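Local coordinates for protein ribonucleoside-diphosphate reductase (Pseudomonas aeruginosa, PDB 5IM3) that binds dATP as an allosteric enzyme and probably catalyses the reduction of ribonucleoside diphosphates to deoxyribonucleotides for DNA synthesis, at residues Lys493-Phe504 against Glu521-Ala531. Numbering follows the deposited sequence.
Sequences KRVFDDGSWTLF and EERYEYYEALA
Salt bridges at the surface and an aromatic cluster beneath them join the strand of S500-F504, and the helix end before it, to helix 517-532, in the ten-stranded α/β-barrel domain. R494 meets E528 end-on: NH1 gives a hydrogen bond to OE2 (2.8 Å) and NH2 one to OE1 (2.9 Å), with guanidinium and carboxylate only 6° from coplanar. Arginine suits the place because its flat guanidinium sets two parallel N-H groups against the two carboxylate oxygens and turns another, on NH1, to S500 O 2.8 Å away, which it meets from above the carbonyl plane; three bonds fix the rotation of the group. E525 OE2 adds a long salt bridge to R494 NH2, completing a network with E528, and nearby K493 pairs with E521, its extended chain carrying NZ to 3.1 Å from OE1.

The R494 helix ends in a Schellman motif, with D498 at positive phi, before the strand, which forms a small two-stranded antiparallel sheet with 539-543, apart from the main one. The helical segment 521-531 runs across strand 500-504 at 84°.

The ring of Y524 reaches this strand because chi1 (179°) turns CG away from the backbone N, and stacks, offset, on the six-membered ring of W501, centroids 4.7 Å apart. Tyrosine fits because its hydroxyl, over the indole face, donates to T502 O (2.7 Å) in the carbonyl plane, satisfying a buried polar group. W501 turns NE1 to T456 O. F504 presents its edge to Y524 in an offset edge-to-face stack and touches Y527 CB and A531 CB; the small alanine probably accommodates the ring.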
ATOM      1  N   LYS A 493      11.645   6.761 -32.637  1.00 60.15           N
ATOM      2  CA  LYS A 493      11.166   8.038 -33.157  1.00 62.20           C
ATOM      3  C   LYS A 493       9.731   8.305 -32.719  1.00 60.79           C
ATOM      4  O   LYS A 493       9.388   9.431 -32.340  1.00 62.06           O
ATOM      5  CB  LYS A 493      11.268   8.062 -34.682  1.00 63.54           C
ATOM      6  CG  LYS A 493      12.683   8.161 -35.230  1.00 63.69           C
ATOM      7  CD  LYS A 493      12.660   8.284 -36.748  1.00 66.06           C
ATOM      8  CE  LYS A 493      14.055   8.454 -37.333  1.00 67.21           C
ATOM      9  NZ  LYS A 493      14.021   8.596 -38.817  1.00 67.11           N
ATOM     10  N   ARG A 494       8.878   7.279 -32.767  1.00 59.01           N
ATOM     11  CA  ARG A 494       7.489   7.452 -32.355  1.00 59.83           C
ATOM     12  C   ARG A 494       7.376   7.668 -30.850  1.00 59.17           C
ATOM     13  O   ARG A 494       6.461   8.361 -30.392  1.00 58.60           O
ATOM     14  CB  ARG A 494       6.661   6.241 -32.790  1.00 59.24           C
ATOM     15  CG  ARG A 494       6.603   6.033 -34.300  1.00 58.37           C
ATOM     16  CD  ARG A 494       5.689   7.044 -34.983  1.00 60.02           C
ATOM     17  NE  ARG A 494       5.705   6.908 -36.440  1.00 59.97           N
ATOM     18  CZ  ARG A 494       4.967   6.040 -37.125  1.00 58.56           C
ATOM     19  NH1 ARG A 494       4.144   5.210 -36.496  1.00 58.16           N
ATOM     20  NH2 ARG A 494       5.054   5.996 -38.448  1.00 58.19           N
ATOM     21  N   VAL A 495       8.290   7.094 -30.068  1.00 59.64           N
ATOM     22  CA  VAL A 495       8.319   7.368 -28.635  1.00 59.21           C
ATOM     23  C   VAL A 495       8.692   8.825 -28.387  1.00 60.02           C
ATOM     24  O   VAL A 495       8.002   9.549 -27.658  1.00 59.78           O
ATOM     25  CB  VAL A 495       9.293   6.408 -27.926  1.00 58.44           C
ATOM     26  CG1 VAL A 495       9.467   6.798 -26.459  1.00 58.12           C
ATOM     27  CG2 VAL A 495       8.804   4.967 -28.040  1.00 54.86           C
ATOM     28  N   PHE A 496       9.794   9.276 -28.993  1.00 58.45           N
ATOM     29  CA  PHE A 496      10.234  10.656 -28.819  1.00 61.79           C
ATOM     30  C   PHE A 496       9.154  11.648 -29.227  1.00 63.50           C
ATOM     31  O   PHE A 496       9.044  12.723 -28.627  1.00 66.37           O
ATOM     32  CB  PHE A 496      11.504  10.902 -29.634  1.00 60.39           C
ATOM     33  CG  PHE A 496      12.771  10.493 -28.934  1.00 59.64           C
ATOM     34  CD1 PHE A 496      12.913   9.217 -28.411  1.00 58.63           C
ATOM     35  CD2 PHE A 496      13.829  11.380 -28.816  1.00 59.76           C
ATOM     36  CE1 PHE A 496      14.080   8.841 -27.770  1.00 58.23           C
ATOM     37  CE2 PHE A 496      14.997  11.008 -28.180  1.00 59.46           C
ATOM     38  CZ  PHE A 496      15.124   9.739 -27.657  1.00 58.18           C
ATOM     39  N   ASP A 497       8.352  11.309 -30.235  1.00 65.32           N
ATOM     40  CA  ASP A 497       7.356  12.215 -30.792  1.00 68.63           C
ATOM     41  C   ASP A 497       5.937  11.896 -30.334  1.00 68.18           C
ATOM     42  O   ASP A 497       4.984  12.482 -30.858  1.00 70.53           O
ATOM     43  CB  ASP A 497       7.427  12.184 -32.321  1.00 69.83           C
ATOM     44  CG  ASP A 497       8.807  12.531 -32.847  1.00 70.15           C
ATOM     45  OD1 ASP A 497       9.545  13.265 -32.160  1.00 71.61           O
ATOM     46  OD2 ASP A 497       9.154  12.072 -33.954  1.00 70.69           O
ATOM     47  N   ASP A 498       5.772  10.987 -29.373  1.00 69.44           N
ATOM     48  CA  ASP A 498       4.451  10.616 -28.864  1.00 70.52           C
ATOM     49  C   ASP A 498       3.536  10.154 -29.997  1.00 69.89           C
ATOM     50  O   ASP A 498       2.346  10.471 -30.029  1.00 71.25           O
ATOM     51  CB  ASP A 498       3.817  11.775 -28.090  1.00 72.61           C
ATOM     52  CG  ASP A 498       2.588  11.354 -27.303  1.00 72.74           C
ATOM     53  OD1 ASP A 498       2.508  10.172 -26.909  1.00 69.16           O
ATOM     54  OD2 ASP A 498       1.706  12.211 -27.073  1.00 74.66           O
ATOM     55  N   GLY A 499       4.099   9.395 -30.940  1.00 61.85           N
ATOM     56  CA  GLY A 499       3.347   8.891 -32.068  1.00 60.24           C
ATOM     57  C   GLY A 499       2.747   7.521 -31.803  1.00 58.41           C
ATOM     58  O   GLY A 499       2.913   6.922 -30.741  1.00 57.84           O
ATOM     59  N   SER A 500       2.032   7.025 -32.808  1.00 63.58           N
ATOM     60  CA  SER A 500       1.397   5.721 -32.733  1.00 63.56           C
ATOM     61  C   SER A 500       2.335   4.645 -33.280  1.00 59.19           C
ATOM     62  O   SER A 500       3.429   4.926 -33.777  1.00 58.64           O
ATOM     63  CB  SER A 500       0.076   5.734 -33.498  1.00 65.30           C
ATOM     64  OG  SER A 500       0.302   6.007 -34.871  1.00 67.27           O
ATOM     65  N   TRP A 501       1.895   3.392 -33.195  1.00 54.49           N
ATOM     66  CA  TRP A 501       2.718   2.254 -33.583  1.00 51.39           C
ATOM     67  C   TRP A 501       1.794   1.089 -33.895  1.00 50.37           C
ATOM     68  O   TRP A 501       0.934   0.747 -33.076  1.00 50.13           O
ATOM     69  CB  TRP A 501       3.703   1.895 -32.462  1.00 49.03           C
ATOM     70  CG  TRP A 501       4.641   0.770 -32.776  1.00 48.12           C
ATOM     71  CD1 TRP A 501       4.646  -0.473 -32.214  1.00 46.20           C
ATOM     72  CD2 TRP A 501       5.721   0.787 -33.720  1.00 47.35           C
ATOM     73  NE1 TRP A 501       5.660  -1.231 -32.750  1.00 46.92           N
ATOM     74  CE2 TRP A 501       6.334  -0.481 -33.676  1.00 46.67           C
ATOM     75  CE3 TRP A 501       6.227   1.749 -34.598  1.00 48.90           C
ATOM     76  CZ2 TRP A 501       7.428  -0.811 -34.476  1.00 48.08           C
ATOM     77  CZ3 TRP A 501       7.316   1.419 -35.394  1.00 49.57           C
ATOM     78  CH2 TRP A 501       7.902   0.150 -35.326  1.00 47.90           C
ATOM     79  N   THR A 502       1.964   0.490 -35.070  1.00 48.25           N
ATOM     80  CA  THR A 502       1.079  -0.564 -35.548  1.00 48.59           C
ATOM     81  C   THR A 502       1.796  -1.908 -35.512  1.00 47.23           C
ATOM     82  O   THR A 502       2.935  -2.024 -35.975  1.00 48.07           O
ATOM     83  CB  THR A 502       0.591  -0.269 -36.969  1.00 48.97           C
ATOM     84  OG1 THR A 502      -0.076   0.999 -36.993  1.00 49.78           O
ATOM     85  CG2 THR A 502      -0.373  -1.350 -37.443  1.00 50.24           C
ATOM     86  N   LEU A 503       1.122  -2.916 -34.969  1.00 46.32           N
ATOM     87  CA  LEU A 503       1.642  -4.273 -34.927  1.00 45.86           C
ATOM     88  C   LEU A 503       1.106  -5.070 -36.111  1.00 48.21           C
ATOM     89  O   LEU A 503      -0.076  -4.973 -36.456  1.00 49.51           O
ATOM     90  CB  LEU A 503       1.261  -4.963 -33.613  1.00 46.75           C
ATOM     91  CG  LEU A 503       1.524  -4.162 -32.334  1.00 47.72           C
ATOM     92  CD1 LEU A 503       1.199  -4.991 -31.099  1.00 46.69           C
ATOM     93  CD2 LEU A 503       2.960  -3.674 -32.285  1.00 46.40           C
ATOM     94  N   PHE A 504       1.988  -5.849 -36.735  1.00 43.92           N
ATOM     95  CA  PHE A 504       1.652  -6.662 -37.893  1.00 43.56           C
ATOM     96  C   PHE A 504       2.126  -8.090 -37.669  1.00 42.54           C
ATOM     97  O   PHE A 504       3.045  -8.347 -36.887  1.00 43.11           O
ATOM     98  CB  PHE A 504       2.308  -6.143 -39.183  1.00 44.18           C
ATOM     99  CG  PHE A 504       1.935  -4.738 -39.550  1.00 45.23           C
ATOM    100  CD1 PHE A 504       0.728  -4.467 -40.173  1.00 47.01           C
ATOM    101  CD2 PHE A 504       2.808  -3.692 -39.307  1.00 46.97           C
ATOM    102  CE1 PHE A 504       0.393  -3.175 -40.527  1.00 47.76           C
ATOM    103  CE2 PHE A 504       2.476  -2.397 -39.654  1.00 46.72           C
ATOM    104  CZ  PHE A 504       1.271  -2.139 -40.269  1.00 48.95           C
ATOM    105  N   GLU A 521      11.531   2.445 -42.987  1.00 50.41           N
ATOM    106  CA  GLU A 521      10.557   3.420 -42.511  1.00 54.90           C
ATOM    107  C   GLU A 521       9.561   3.784 -43.602  1.00 54.96           C
ATOM    108  O   GLU A 521       8.374   3.990 -43.320  1.00 52.13           O
ATOM    109  CB  GLU A 521      11.281   4.664 -41.995  1.00 57.34           C
ATOM    110  CG  GLU A 521      12.258   4.360 -40.869  1.00 58.10           C
ATOM    111  CD  GLU A 521      12.738   5.604 -40.145  1.00 60.88           C
ATOM    112  OE1 GLU A 521      12.279   6.714 -40.487  1.00 62.21           O
ATOM    113  OE2 GLU A 521      13.578   5.466 -39.230  1.00 61.24           O
ATOM    114  N   GLU A 522      10.023   3.872 -44.850  1.00 63.04           N
ATOM    115  CA  GLU A 522       9.108   4.099 -45.964  1.00 64.66           C
ATOM    116  C   GLU A 522       8.157   2.921 -46.131  1.00 61.71           C
ATOM    117  O   GLU A 522       6.934   3.098 -46.217  1.00 59.68           O
ATOM    118  CB  GLU A 522       9.902   4.340 -47.249  1.00 69.67           C
ATOM    119  CG  GLU A 522       9.057   4.317 -48.518  1.00 75.52           C
ATOM    120  CD  GLU A 522       9.863   4.610 -49.763  1.00 79.65           C
ATOM    121  OE1 GLU A 522      11.015   5.076 -49.630  1.00 80.64           O
ATOM    122  OE2 GLU A 522       9.343   4.367 -50.874  1.00 81.41           O
ATOM    123  N   ARG A 523       8.703   1.705 -46.179  1.00 55.41           N
ATOM    124  CA  ARG A 523       7.866   0.528 -46.369  1.00 53.80           C
ATOM    125  C   ARG A 523       6.934   0.323 -45.182  1.00 52.20           C
ATOM    126  O   ARG A 523       5.784  -0.096 -45.353  1.00 51.46           O
ATOM    127  CB  ARG A 523       8.743  -0.707 -46.592  1.00 51.77           C
ATOM    128  CG  ARG A 523       7.987  -1.952 -47.051  1.00 49.12           C
ATOM    129  CD  ARG A 523       7.289  -1.726 -48.379  1.00 49.80           C
ATOM    130  NE  ARG A 523       6.647  -2.936 -48.878  1.00 49.01           N
ATOM    131  CZ  ARG A 523       5.819  -2.962 -49.917  1.00 50.36           C
ATOM    132  NH1 ARG A 523       5.534  -1.842 -50.567  1.00 50.96           N
ATOM    133  NH2 ARG A 523       5.276  -4.109 -50.309  1.00 51.46           N
ATOM    134  N   TYR A 524       7.409   0.620 -43.971  1.00 53.11           N
ATOM    135  CA  TYR A 524       6.565   0.463 -42.793  1.00 51.74           C
ATOM    136  C   TYR A 524       5.406   1.452 -42.809  1.00 51.90           C
ATOM    137  O   TYR A 524       4.276   1.096 -42.460  1.00 51.63           O
ATOM    138  CB  TYR A 524       7.386   0.642 -41.517  1.00 50.18           C
ATOM    139  CG  TYR A 524       6.553   0.511 -40.265  1.00 50.35           C
ATOM    140  CD1 TYR A 524       6.441  -0.706 -39.609  1.00 48.48           C
ATOM    141  CD2 TYR A 524       5.865   1.603 -39.746  1.00 49.54           C
ATOM    142  CE1 TYR A 524       5.673  -0.829 -38.468  1.00 49.15           C
ATOM    143  CE2 TYR A 524       5.095   1.487 -38.610  1.00 49.72           C
ATOM    144  CZ  TYR A 524       5.001   0.270 -37.973  1.00 48.97           C
ATOM    145  OH  TYR A 524       4.236   0.154 -36.837  1.00 48.76           O
ATOM    146  N   GLU A 525       5.673   2.706 -43.178  1.00 53.35           N
ATOM    147  CA  GLU A 525       4.600   3.688 -43.260  1.00 57.32           C
ATOM    148  C   GLU A 525       3.617   3.345 -44.375  1.00 54.80           C
ATOM    149  O   GLU A 525       2.426   3.654 -44.265  1.00 51.78           O
ATOM    150  CB  GLU A 525       5.187   5.087 -43.456  1.00 61.95           C
ATOM    151  CG  GLU A 525       5.887   5.631 -42.212  1.00 66.91           C
ATOM    152  CD  GLU A 525       6.519   6.994 -42.430  1.00 70.25           C
ATOM    153  OE1 GLU A 525       6.548   7.465 -43.586  1.00 72.30           O
ATOM    154  OE2 GLU A 525       6.988   7.595 -41.439  1.00 71.75           O
ATOM    155  N   TYR A 526       4.093   2.694 -45.440  1.00 53.96           N
ATOM    156  CA  TYR A 526       3.194   2.214 -46.485  1.00 53.71           C
ATOM    157  C   TYR A 526       2.229   1.171 -45.933  1.00 51.60           C
ATOM    158  O   TYR A 526       1.017   1.247 -46.157  1.00 48.71           O
ATOM    159  CB  TYR A 526       4.011   1.645 -47.648  1.00 54.08           C
ATOM    160  CG  TYR A 526       3.223   0.817 -48.639  1.00 54.56           C
ATOM    161  CD1 TYR A 526       2.579   1.411 -49.717  1.00 56.45           C
ATOM    162  CD2 TYR A 526       3.137  -0.562 -48.505  1.00 53.91           C
ATOM    163  CE1 TYR A 526       1.862   0.654 -50.629  1.00 57.01           C
ATOM    164  CE2 TYR A 526       2.424  -1.327 -49.411  1.00 54.63           C
ATOM    165  CZ  TYR A 526       1.792  -0.714 -50.471  1.00 56.14           C
ATOM    166  OH  TYR A 526       1.084  -1.476 -51.375  1.00 57.28           O
ATOM    167  N   TYR A 527       2.752   0.188 -45.196  1.00 52.88           N
ATOM    168  CA  TYR A 527       1.885  -0.803 -44.571  1.00 53.21           C
ATOM    169  C   TYR A 527       0.981  -0.168 -43.525  1.00 55.11           C
ATOM    170  O   TYR A 527      -0.171  -0.586 -43.364  1.00 54.48           O
ATOM    171  CB  TYR A 527       2.727  -1.917 -43.941  1.00 51.22           C
ATOM    172  CG  TYR A 527       3.326  -2.881 -44.943  1.00 52.27           C
ATOM    173  CD1 TYR A 527       2.559  -3.410 -45.976  1.00 51.31           C
ATOM    174  CD2 TYR A 527       4.662  -3.259 -44.862  1.00 51.03           C
ATOM    175  CE1 TYR A 527       3.100  -4.285 -46.890  1.00 50.34           C
ATOM    176  CE2 TYR A 527       5.211  -4.138 -45.775  1.00 50.29           C
ATOM    177  CZ  TYR A 527       4.425  -4.647 -46.787  1.00 50.88           C
ATOM    178  OH  TYR A 527       4.967  -5.520 -47.699  1.00 50.72           O
ATOM    179  N   GLU A 528       1.484   0.841 -42.812  1.00 56.29           N
ATOM    180  CA  GLU A 528       0.676   1.524 -41.808  1.00 57.69           C
ATOM    181  C   GLU A 528      -0.535   2.191 -42.450  1.00 56.13           C
ATOM    182  O   GLU A 528      -1.661   2.069 -41.957  1.00 53.70           O
ATOM    183  CB  GLU A 528       1.534   2.554 -41.067  1.00 61.76           C
ATOM    184  CG  GLU A 528       1.419   2.503 -39.552  1.00 63.21           C
ATOM    185  CD  GLU A 528       2.225   3.598 -38.869  1.00 65.77           C
ATOM    186  OE1 GLU A 528       3.003   4.289 -39.561  1.00 65.93           O
ATOM    187  OE2 GLU A 528       2.076   3.768 -37.638  1.00 66.13           O
ATOM    188  N   ALA A 529      -0.318   2.902 -43.561  1.00 53.21           N
ATOM    189  CA  ALA A 529      -1.422   3.548 -44.264  1.00 54.07           C
ATOM    190  C   ALA A 529      -2.401   2.517 -44.810  1.00 56.67           C
ATOM    191  O   ALA A 529      -3.613   2.755 -44.850  1.00 56.14           O
ATOM    192  CB  ALA A 529      -0.877   4.420 -45.394  1.00 54.73           C
ATOM    193  N   LEU A 530      -1.889   1.363 -45.237  1.00 65.17           N
ATOM    194  CA  LEU A 530      -2.747   0.305 -45.755  1.00 66.57           C
ATOM    195  C   LEU A 530      -3.716  -0.183 -44.687  1.00 66.62           C
ATOM    196  O   LEU A 530      -4.917  -0.334 -44.939  1.00 66.78           O
ATOM    197  CB  LEU A 530      -1.885  -0.849 -46.266  1.00 67.04           C
ATOM    198  CG  LEU A 530      -2.142  -1.376 -47.674  1.00 70.44           C
ATOM    199  CD1 LEU A 530      -1.960  -0.293 -48.725  1.00 72.40           C
ATOM    200  CD2 LEU A 530      -1.193  -2.531 -47.933  1.00 69.74           C
ATOM    201  N   ALA A 531      -3.207  -0.439 -43.479  1.00 62.03           N
ATOM    202  CA  ALA A 531      -4.058  -0.937 -42.405  1.00 61.94           C
ATOM    203  C   ALA A 531      -5.107   0.088 -41.996  1.00 64.63           C
ATOM    204  O   ALA A 531      -6.231  -0.285 -41.644  1.00 63.49           O
ATOM    205  CB  ALA A 531      -3.206  -1.324 -41.197  1.00 60.55           C
TER